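PDB 6B37: purine nucleoside phosphorylase from Schistosoma mansoni, which probably catalyses the reversible phosphorolysis of purine nucleosides such as inosine and guanosine, giving the free base and ribose 1-phosphate. Local coordinates for residues Gln84-Met89 against Met221-Glu226; Thr116-Gly121 against Val240-Asn245; Gly192-Asn197 against Cys216-Met221. All coordinates share one frame; numbering follows the deposited sequence.

Contact 1. Residues Gln84-Met89 against Met221-Glu226; sequences QGRLHM and MSTVPE. With CGD (1,3-benzothiazol-2-ol), chain H.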
loop_
_atom_site.group_PDB
_atom_site.type_symbol
_atom_site.label_atom_id
_atom_site.label_comp_id
_atom_site.label_asym_id
_atom_site.label_seq_id
_atom_site.Cartn_x
_atom_site.Cartn_y
_atom_site.Cartn_z
ATOM N N GLN A 84 5.491 3.420 27.740
ATOM C CA GLN A 84 6.953 3.519 27.761
ATOM C C GLN A 84 7.489 2.365 26.924
ATOM O O GLN A 84 7.650 1.246 27.422
ATOM C CB GLN A 84 7.484 3.471 29.193
ATOM C CG GLN A 84 8.932 3.865 29.333
ATOM C CD GLN A 84 9.446 3.699 30.752
ATOM O OE1 GLN A 84 9.093 2.744 31.447
ATOM N NE2 GLN A 84 10.299 4.622 31.182
ATOM N N GLY A 85 7.780 2.650 25.660
ATOM C CA GLY A 85 7.990 1.616 24.665
ATOM C C GLY A 85 6.827 1.583 23.691
ATOM O O GLY A 85 5.804 0.938 23.924
ATOM N N ARG A 86 6.980 2.287 22.581
ATOM C CA ARG A 86 5.914 2.438 21.599
ATOM C C ARG A 86 5.991 1.332 20.555
ATOM O O ARG A 86 7.078 0.900 20.170
ATOM C CB ARG A 86 6.051 3.811 20.947
ATOM C CG ARG A 86 5.131 4.127 19.817
ATOM C CD ARG A 86 5.618 5.428 19.223
ATOM N NE ARG A 86 4.546 6.215 18.643
ATOM C CZ ARG A 86 4.618 7.522 18.421
ATOM N NH1 ARG A 86 5.735 8.195 18.704
ATOM N NH2 ARG A 86 3.570 8.151 17.907
ATOM N N LEU A 87 4.827 0.871 20.107
ATOM C CA LEU A 87 4.749 -0.163 19.085
ATOM C C LEU A 87 4.670 0.482 17.708
ATOM O O LEU A 87 3.849 1.377 17.494
ATOM C CB LEU A 87 3.512 -1.038 19.299
ATOM C CG LEU A 87 3.597 -2.132 20.366
ATOM C CD1 LEU A 87 4.182 -1.628 21.651
ATOM C CD2 LEU A 87 2.213 -2.700 20.603
ATOM N N HIS A 88 5.514 0.023 16.782
ATOM C CA HIS A 88 5.556 0.538 15.406
ATOM C C HIS A 88 5.198 -0.531 14.372
ATOM O O HIS A 88 5.645 -1.680 14.454
ATOM C CB HIS A 88 6.949 1.078 15.030
ATOM C CG HIS A 88 7.445 2.233 15.863
ATOM N ND1 HIS A 88 8.055 2.070 17.089
ATOM C CD2 HIS A 88 7.504 3.559 15.593
ATOM C CE1 HIS A 88 8.417 3.251 17.562
ATOM N NE2 HIS A 88 8.103 4.169 16.669
ATOM N N MET A 89 4.442 -0.143 13.338
ATOM C CA MET A 89 3.995 -1.153 12.373
ATOM C C MET A 89 5.137 -1.685 11.492
ATOM O O MET A 89 5.045 -2.838 11.021
ATOM C CB MET A 89 2.839 -0.598 11.512
ATOM C CG MET A 89 1.602 -0.317 12.419
ATOM S SD MET A 89 -0.075 -0.269 11.733
ATOM C CE MET A 89 -0.335 -2.005 11.386
ATOM N N MET A 221 7.185 7.707 10.552
ATOM C CA MET A 221 6.820 6.283 10.492
ATOM C C MET A 221 5.901 5.827 11.622
ATOM O O MET A 221 5.792 4.614 11.867
ATOM C CB MET A 221 8.065 5.373 10.523
ATOM C CG MET A 221 9.102 5.613 9.481
ATOM S SD MET A 221 10.620 4.632 9.831
ATOM C CE MET A 221 11.722 5.425 8.660
ATOM N N SER A 222 5.267 6.747 12.348
ATOM C CA SER A 222 4.446 6.377 13.499
ATOM C C SER A 222 3.163 7.221 13.483
ATOM O O SER A 222 2.807 7.837 12.478
ATOM C CB SER A 222 5.223 6.582 14.802
ATOM O OG SER A 222 5.375 7.976 15.072
ATOM N N THR A 223 2.474 7.230 14.628
ATOM C CA THR A 223 1.477 8.226 15.032
ATOM C C THR A 223 0.109 8.037 14.347
ATOM O O THR A 223 -0.921 7.914 15.044
ATOM C CB THR A 223 2.043 9.642 14.841
ATOM O OG1 THR A 223 3.181 9.785 15.705
ATOM C CG2 THR A 223 1.020 10.715 15.255
ATOM N N VAL A 224 0.045 7.989 13.008
ATOM C CA VAL A 224 -1.263 7.876 12.329
ATOM C C VAL A 224 -2.066 6.653 12.765
ATOM O O VAL A 224 -3.304 6.781 12.934
ATOM C CB VAL A 224 -1.064 7.985 10.803
ATOM C CG1 VAL A 224 -2.310 7.617 9.981
ATOM C CG2 VAL A 224 -0.650 9.437 10.446
ATOM N N PRO A 225 -1.486 5.455 12.963
ATOM C CA PRO A 225 -2.323 4.309 13.442
ATOM C C PRO A 225 -2.993 4.582 14.785
ATOM O O PRO A 225 -4.216 4.320 14.922
ATOM C CB PRO A 225 -1.320 3.145 13.497
ATOM C CG PRO A 225 -0.294 3.534 12.382
ATOM C CD PRO A 225 -0.110 5.008 12.606
ATOM N N GLU A 226 -2.243 5.118 15.761
ATOM C CA GLU A 226 -2.815 5.433 17.082
ATOM C C GLU A 226 -3.861 6.537 16.992
ATOM O O GLU A 226 -4.874 6.491 17.706
ATOM C CB GLU A 226 -1.729 5.849 18.081
ATOM C CG GLU A 226 -0.640 4.867 18.337
ATOM C CD GLU A 226 0.572 5.145 17.471
ATOM O OE1 GLU A 226 0.462 4.960 16.274
ATOM O OE2 GLU A 226 1.630 5.579 17.983
HETATM C C4 CGD H . 13.607 11.669 11.013
HETATM C C5 CGD H . 12.776 10.829 11.240
HETATM C C6 CGD H . 11.932 10.107 10.269
HETATM C C3 CGD H . 13.903 12.048 10.062
HETATM C C2 CGD H . 13.468 11.717 9.010
HETATM C C1 CGD H . 12.401 10.726 8.788
HETATM O O CGD H . 9.798 8.345 7.657
HETATM C C CGD H . 10.679 9.093 8.414
HETATM S S CGD H . 10.797 9.019 10.074
HETATM N N CGD H . 11.590 10.039 7.665
HETATM O O HOH W 1 3.091 3.851 15.544
HETATM O O HOH W 2 3.538 2.689 13.166
#
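R86 meets E226 through two differently shaped side chains: the arginine has CG trans to its main-chain N (chi1 175°) and runs extended as far as NE, whereas the glutamate, rising from the first turn of helix 224-232, bends at its second torsion and swings its carboxylate across to the guanidinium. The salt bridge is side-on but converges on a single oxygen. R86 NE reaches E226 OE2 at 3.1 Å, nearly along the C-O bond, and R86 NH2 reaches the same OE2 at 3.2 Å, on the syn side but well out of the carboxylate plane. OE2 lies in the guanidinium plane, while the two planar groups stand 81° apart. The same NH2 also makes a weak, strongly bent bond of 2.8 Å to T223 OG1. S222 OG, whose position is less certain, is modelled over one face near the rim, at an angle too poor for a bond. The grip is completed from strand 112-121, where T116 O takes NH1 and N117 ND2 donates to T223 OG1. In this phosphorylase-superfamily fold the contact thus ties the loop after strand 78-84 to the turn that leads from strand 218-220 into helix 224-232, the turn whose M221 touches the bound benzothiazole. H88 follows, its ring brought obliquely against the serine, with CD2 3.9 Å from S222 CB. Further along, M89 and P225 run antiparallel alongside one another, with M89 SD 3.9 Å from P225 CG, and I98 of helix 95-108 touches both. Two waters bridge the backbone of the loop to the turn and helix: one gives hydrogens to L87 O and, at 2.9 Å, to E226 OE1; the other accepts from M89 N at 3.0 Å and donates to M221 O. L145 of a second subunit packs on M89.

Contact 2. Residues Thr116-Gly121 against Val240-Asn245; sequences TNLAGG and VSLIAN. With CGD (1,3-benzothiazol-2-ol), chain H; DMS (dimethyl sulfoxide), chain D.
G120 and N245 come together beside the bound benzothiazole, with G120 CA 3.3 Å from N245 OD1. Having no side chain, G120 lets the ligand lie close, its backbone N being 3.4 Å from C2 of the bicycle, while A244 CB touches C4. N245 OD1 is buried and has no hydrogen-bond partner in the model, whereas ND2 is anchored by D250 and S247. Behind this pocket wall the two parallel strands are laced in register: A244 N gives a nearly straight bond to A119 O (2.9 Å), L242 N to N117 O, and A119 N to L242 O. On the face bearing N117, A119 and S241, S241 OG donates to a lone pair of N117 OD1 at 2.8 Å, in the amide plane. With N117 CG lodged between N and the carbonyl carbon (chi1 62°) and chi2 near 61°, OD1 is turned to S241. L118 and L242 lie side by side on the other face, CD2 to CD2 at 3.8 Å. The axes of the two short strand segments cross at -42°, in keeping with the twist of the sheet. Helix 259-283 covers the leucine face, Y194 of strand 189-196 packs against N117 and S241, and strand 131-139 continues the sheet beyond 240-245.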
loop_
_atom_site.group_PDB
_atom_site.type_symbol
_atom_site.label_atom_id
_atom_site.label_comp_id
_atom_site.label_asym_id
_atom_site.label_seq_id
_atom_site.Cartn_x
_atom_site.Cartn_y
_atom_site.Cartn_z
ATOM N N THR A 116 4.051 12.541 20.792
ATOM C CA THR A 116 5.192 13.147 20.103
ATOM C C THR A 116 5.870 12.118 19.195
ATOM O O THR A 116 5.739 10.906 19.378
ATOM C CB THR A 116 6.237 13.737 21.070
ATOM O OG1 THR A 116 6.761 12.714 21.934
ATOM C CG2 THR A 116 5.639 14.885 21.928
ATOM N N ASN A 117 6.597 12.630 18.193
ATOM C CA ASN A 117 7.364 11.791 17.275
ATOM C C ASN A 117 8.539 12.586 16.698
ATOM O O ASN A 117 8.606 13.811 16.842
ATOM C CB ASN A 117 6.487 11.226 16.133
ATOM C CG ASN A 117 5.891 12.291 15.246
ATOM O OD1 ASN A 117 6.619 13.050 14.616
ATOM N ND2 ASN A 117 4.556 12.296 15.107
ATOM N N LEU A 118 9.502 11.864 16.113
ATOM C CA LEU A 118 10.574 12.451 15.308
ATOM C C LEU A 118 10.236 12.314 13.823
ATOM O O LEU A 118 9.747 11.264 13.383
ATOM C CB LEU A 118 11.905 11.781 15.628
ATOM C CG LEU A 118 12.559 12.376 16.879
ATOM C CD1 LEU A 118 13.369 11.335 17.592
ATOM C CD2 LEU A 118 13.414 13.574 16.470
ATOM N N ALA A 119 10.467 13.379 13.044
ATOM C CA ALA A 119 10.014 13.413 11.655
ATOM C C ALA A 119 11.003 14.165 10.771
ATOM O O ALA A 119 11.819 14.970 11.242
ATOM C CB ALA A 119 8.629 14.053 11.542
ATOM N N GLY A 120 10.929 13.871 9.473
ATOM C CA GLY A 120 11.705 14.624 8.476
ATOM C C GLY A 120 10.925 15.826 7.956
ATOM O O GLY A 120 9.706 15.760 7.760
ATOM N N GLY A 121 11.635 16.922 7.699
ATOM C CA GLY A 121 10.987 18.111 7.177
ATOM C C GLY A 121 10.908 18.101 5.658
ATOM O O GLY A 121 11.894 17.806 4.973
ATOM N N VAL A 240 2.589 16.204 18.086
ATOM C CA VAL A 240 3.648 17.178 17.808
ATOM C C VAL A 240 4.861 16.433 17.242
ATOM O O VAL A 240 5.317 15.441 17.832
ATOM C CB VAL A 240 4.035 17.986 19.064
ATOM C CG1 VAL A 240 5.162 19.007 18.748
ATOM C CG2 VAL A 240 2.821 18.735 19.591
ATOM N N SER A 241 5.357 16.884 16.086
ATOM C CA SER A 241 6.583 16.367 15.472
ATOM C C SER A 241 7.791 17.242 15.831
ATOM O O SER A 241 7.717 18.477 15.781
ATOM C CB SER A 241 6.494 16.328 13.942
ATOM O OG SER A 241 5.600 15.336 13.472
ATOM N N LEU A 242 8.908 16.598 16.190
ATOM C CA LEU A 242 10.214 17.251 16.282
ATOM C C LEU A 242 10.973 16.980 14.988
ATOM O O LEU A 242 11.165 15.817 14.618
ATOM C CB LEU A 242 11.023 16.739 17.482
ATOM C CG LEU A 242 12.476 17.227 17.539
ATOM C CD1 LEU A 242 12.625 18.776 17.630
ATOM C CD2 LEU A 242 13.178 16.599 18.739
ATOM N N ILE A 243 11.371 18.041 14.291
ATOM C CA ILE A 243 11.973 17.943 12.958
ATOM C C ILE A 243 13.465 17.656 13.105
ATOM O O ILE A 243 14.202 18.424 13.729
ATOM C CB ILE A 243 11.740 19.234 12.147
ATOM C CG1 ILE A 243 10.240 19.526 11.994
ATOM C CG2 ILE A 243 12.437 19.180 10.778
ATOM C CD1 ILE A 243 9.408 18.344 11.418
ATOM N N ALA A 244 13.924 16.555 12.499
ATOM C CA ALA A 244 15.339 16.192 12.592
ATOM C C ALA A 244 16.200 16.784 11.474
ATOM O O ALA A 244 17.418 16.884 11.643
ATOM C CB ALA A 244 15.477 14.665 12.567
ATOM N N ASN A 245 15.603 17.160 10.343
ATOM C CA ASN A 245 16.348 17.545 9.134
ATOM C C ASN A 245 15.362 18.188 8.164
ATOM O O ASN A 245 14.147 18.181 8.406
ATOM C CB ASN A 245 17.007 16.336 8.480
ATOM C CG ASN A 245 15.988 15.420 7.797
ATOM O OD1 ASN A 245 14.948 15.131 8.369
ATOM N ND2 ASN A 245 16.268 14.998 6.567
HETATM C C4 CGD H . 13.607 11.669 11.013
HETATM C C5 CGD H . 12.776 10.829 11.240
HETATM C C6 CGD H . 11.932 10.107 10.269
HETATM C C3 CGD H . 13.903 12.048 10.062
HETATM C C2 CGD H . 13.468 11.717 9.010
HETATM C C1 CGD H . 12.401 10.726 8.788
HETATM O O CGD H . 9.798 8.345 7.657
HETATM C C CGD H . 10.679 9.093 8.414
HETATM S S CGD H . 10.797 9.019 10.074
HETATM N N CGD H . 11.590 10.039 7.665
HETATM S S DMS D . 9.164 7.854 16.546
HETATM O O DMS D . 9.943 8.991 17.123
HETATM C C1 DMS D . 8.425 6.885 17.844
HETATM C C2 DMS D . 7.927 8.309 15.396
#

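Contact 3. Residues Gly192-Asn197 against Cys216-Met221; sequences GVYAFN and CDVVGM. With CGD (1,3-benzothiazol-2-ol), chain H.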
loop_
_atom_site.group_PDB
_atom_site.type_symbol
_atom_site.label_atom_id
_atom_site.label_comp_id
_atom_site.label_asym_id
_atom_site.label_seq_id
_atom_site.Cartn_x
_atom_site.Cartn_y
_atom_site.Cartn_z
ATOM N N GLY A 192 1.360 21.871 10.395
ATOM C CA GLY A 192 1.558 21.182 9.125
ATOM C C GLY A 192 0.864 19.835 9.014
ATOM O O GLY A 192 0.322 19.290 9.986
ATOM N N VAL A 193 0.914 19.305 7.780
ATOM C CA VAL A 193 0.344 18.011 7.389
ATOM C C VAL A 193 1.423 16.924 7.454
ATOM O O VAL A 193 2.510 17.093 6.882
ATOM C CB VAL A 193 -0.241 18.106 5.973
ATOM C CG1 VAL A 193 -0.718 16.741 5.486
ATOM C CG2 VAL A 193 -1.390 19.149 5.892
ATOM N N TYR A 194 1.111 15.809 8.138
ATOM C CA TYR A 194 2.019 14.672 8.367
ATOM C C TYR A 194 1.758 13.527 7.383
ATOM O O TYR A 194 0.648 12.987 7.340
ATOM C CB TYR A 194 1.838 14.164 9.788
ATOM C CG TYR A 194 2.688 13.009 10.271
ATOM C CD1 TYR A 194 3.798 13.227 11.066
ATOM C CD2 TYR A 194 2.315 11.698 10.029
ATOM C CE1 TYR A 194 4.549 12.174 11.572
ATOM C CE2 TYR A 194 3.057 10.650 10.534
ATOM C CZ TYR A 194 4.175 10.883 11.294
ATOM O OH TYR A 194 4.914 9.868 11.846
ATOM N N ALA A 195 2.789 13.166 6.606
ATOM C CA ALA A 195 2.747 11.994 5.735
ATOM C C ALA A 195 3.226 10.766 6.500
ATOM O O ALA A 195 4.313 10.779 7.073
ATOM C CB ALA A 195 3.647 12.211 4.520
ATOM N N PHE A 196 2.428 9.696 6.498
ATOM C CA PHE A 196 2.796 8.416 7.122
ATOM C C PHE A 196 3.517 7.533 6.098
ATOM O O PHE A 196 2.886 7.058 5.139
ATOM C CB PHE A 196 1.538 7.735 7.658
ATOM C CG PHE A 196 1.762 6.385 8.327
ATOM C CD1 PHE A 196 2.972 6.039 8.887
ATOM C CD2 PHE A 196 0.680 5.479 8.455
ATOM C CE1 PHE A 196 3.173 4.786 9.506
ATOM C CE2 PHE A 196 0.867 4.253 9.076
ATOM C CZ PHE A 196 2.110 3.900 9.622
ATOM N N ASN A 197 4.843 7.417 6.253
ATOM C CA ASN A 197 5.711 6.458 5.552
ATOM C C ASN A 197 5.754 5.177 6.374
ATOM O O ASN A 197 6.252 5.179 7.507
ATOM C CB ASN A 197 7.111 7.080 5.407
ATOM C CG ASN A 197 8.192 6.078 4.988
ATOM O OD1 ASN A 197 7.911 5.080 4.317
ATOM N ND2 ASN A 197 9.447 6.358 5.368
ATOM N N CYS A 216 2.618 17.639 1.434
ATOM C CA CYS A 216 3.062 17.189 2.745
ATOM C C CYS A 216 4.055 18.169 3.351
ATOM O O CYS A 216 4.932 18.697 2.657
ATOM C CB CYS A 216 3.713 15.817 2.645
ATOM S SG CYS A 216 2.610 14.560 1.921
ATOM N N ASP A 217 3.948 18.379 4.663
ATOM C CA ASP A 217 4.886 19.256 5.354
ATOM C C ASP A 217 5.977 18.510 6.120
ATOM O O ASP A 217 7.103 19.018 6.225
ATOM C CB ASP A 217 4.131 20.186 6.316
ATOM C CG ASP A 217 3.155 21.107 5.579
ATOM O OD1 ASP A 217 3.616 21.842 4.671
ATOM O OD2 ASP A 217 1.938 21.089 5.877
ATOM N N VAL A 218 5.667 17.319 6.648
ATOM C CA VAL A 218 6.599 16.474 7.391
ATOM C C VAL A 218 6.306 15.022 7.023
ATOM O O VAL A 218 5.223 14.696 6.518
ATOM C CB VAL A 218 6.516 16.667 8.926
ATOM C CG1 VAL A 218 6.612 18.152 9.310
ATOM C CG2 VAL A 218 5.253 16.074 9.523
ATOM N N VAL A 219 7.263 14.138 7.330
ATOM C CA VAL A 219 7.124 12.698 7.058
ATOM C C VAL A 219 7.656 11.888 8.246
ATOM O O VAL A 219 8.759 12.144 8.750
ATOM C CB VAL A 219 7.817 12.294 5.724
ATOM C CG1 VAL A 219 9.293 12.679 5.661
ATOM C CG2 VAL A 219 7.611 10.811 5.426
ATOM N N GLY A 220 6.883 10.875 8.670
ATOM C CA GLY A 220 7.296 10.012 9.772
ATOM C C GLY A 220 6.748 8.599 9.646
ATOM O O GLY A 220 5.905 8.328 8.784
ATOM N N MET A 221 7.185 7.707 10.552
ATOM C CA MET A 221 6.820 6.283 10.492
ATOM C C MET A 221 5.901 5.827 11.622
ATOM O O MET A 221 5.792 4.614 11.867
ATOM C CB MET A 221 8.065 5.373 10.523
ATOM C CG MET A 221 9.102 5.613 9.481
ATOM S SD MET A 221 10.620 4.632 9.831
ATOM C CE MET A 221 11.722 5.425 8.660
HETATM C C4 CGD H . 13.607 11.669 11.013
HETATM C C5 CGD H . 12.776 10.829 11.240
HETATM C C6 CGD H . 11.932 10.107 10.269
HETATM C C3 CGD H . 13.903 12.048 10.062
HETATM C C2 CGD H . 13.468 11.717 9.010
HETATM C C1 CGD H . 12.401 10.726 8.788
HETATM O O CGD H . 9.798 8.345 7.657
HETATM C C CGD H . 10.679 9.093 8.414
HETATM S S CGD H . 10.797 9.019 10.074
HETATM N N CGD H . 11.590 10.039 7.665
#
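C216 begins the second segment by setting SG against A195 CB, 3.7 Å away. D217 then clasps the first strand twice: its backbone N bonds to V193 O, which also accepts from V218 N, while OD2 uses its anti lone pair to take V193 N at 2.8 Å. N123 holds the other carboxylate oxygen. V218 crosses Y194 at about a right angle, placing CG2 3.6 Å from Y194 CD1. Y194 CG stands trans to the main-chain N (chi1 -179°), which lays the ring along V218 and G220. On the opposite face V219 CG2 packs on N197 CB at 3.8 Å. G220, without a side chain, lets the tyrosine ring come over its backbone N, and Y194 OH, bonded to S222 N, approaches G220 C to 3.1 Å. G220 N bonds to A195 O, and G220 O meets the edge of the F196 ring. These parallel strands, joined through helix 205-213, form a beta-alpha-beta unit. M221 closes the walk, extended alongside N197, its CG against the ligand oxygen. N197 ND2 donates to that oxygen at 3.1 Å (N-H...O 157°) and also to T201 O, while G199 N holds OD1; the amide is therefore fixed to present an N-H to an acceptor on the ligand.

Overall arrangement
Contacts 2 and 3 lie in one mixed sheet, and contact 1 lies at its border, in the loop after strand 78-84 and the turn after strand 218-220; all three touch the benzothiazole. Contacts 2 and 3 are nearest, their centres about 9 Å apart, because strands 112-121 and 218-220 are antiparallel neighbours; the centre of contact 1 is about 14 Å from the centres of the other two. Contact 3 is nested within the loops closed by both others, while the segments of contacts 1 and 2 alternate along the chain. M221 belongs to contacts 1 and 3. Residues far apart in sequence thus converge on one pocket, and contacts 1 and 3 also reach a second subunit of the trimer.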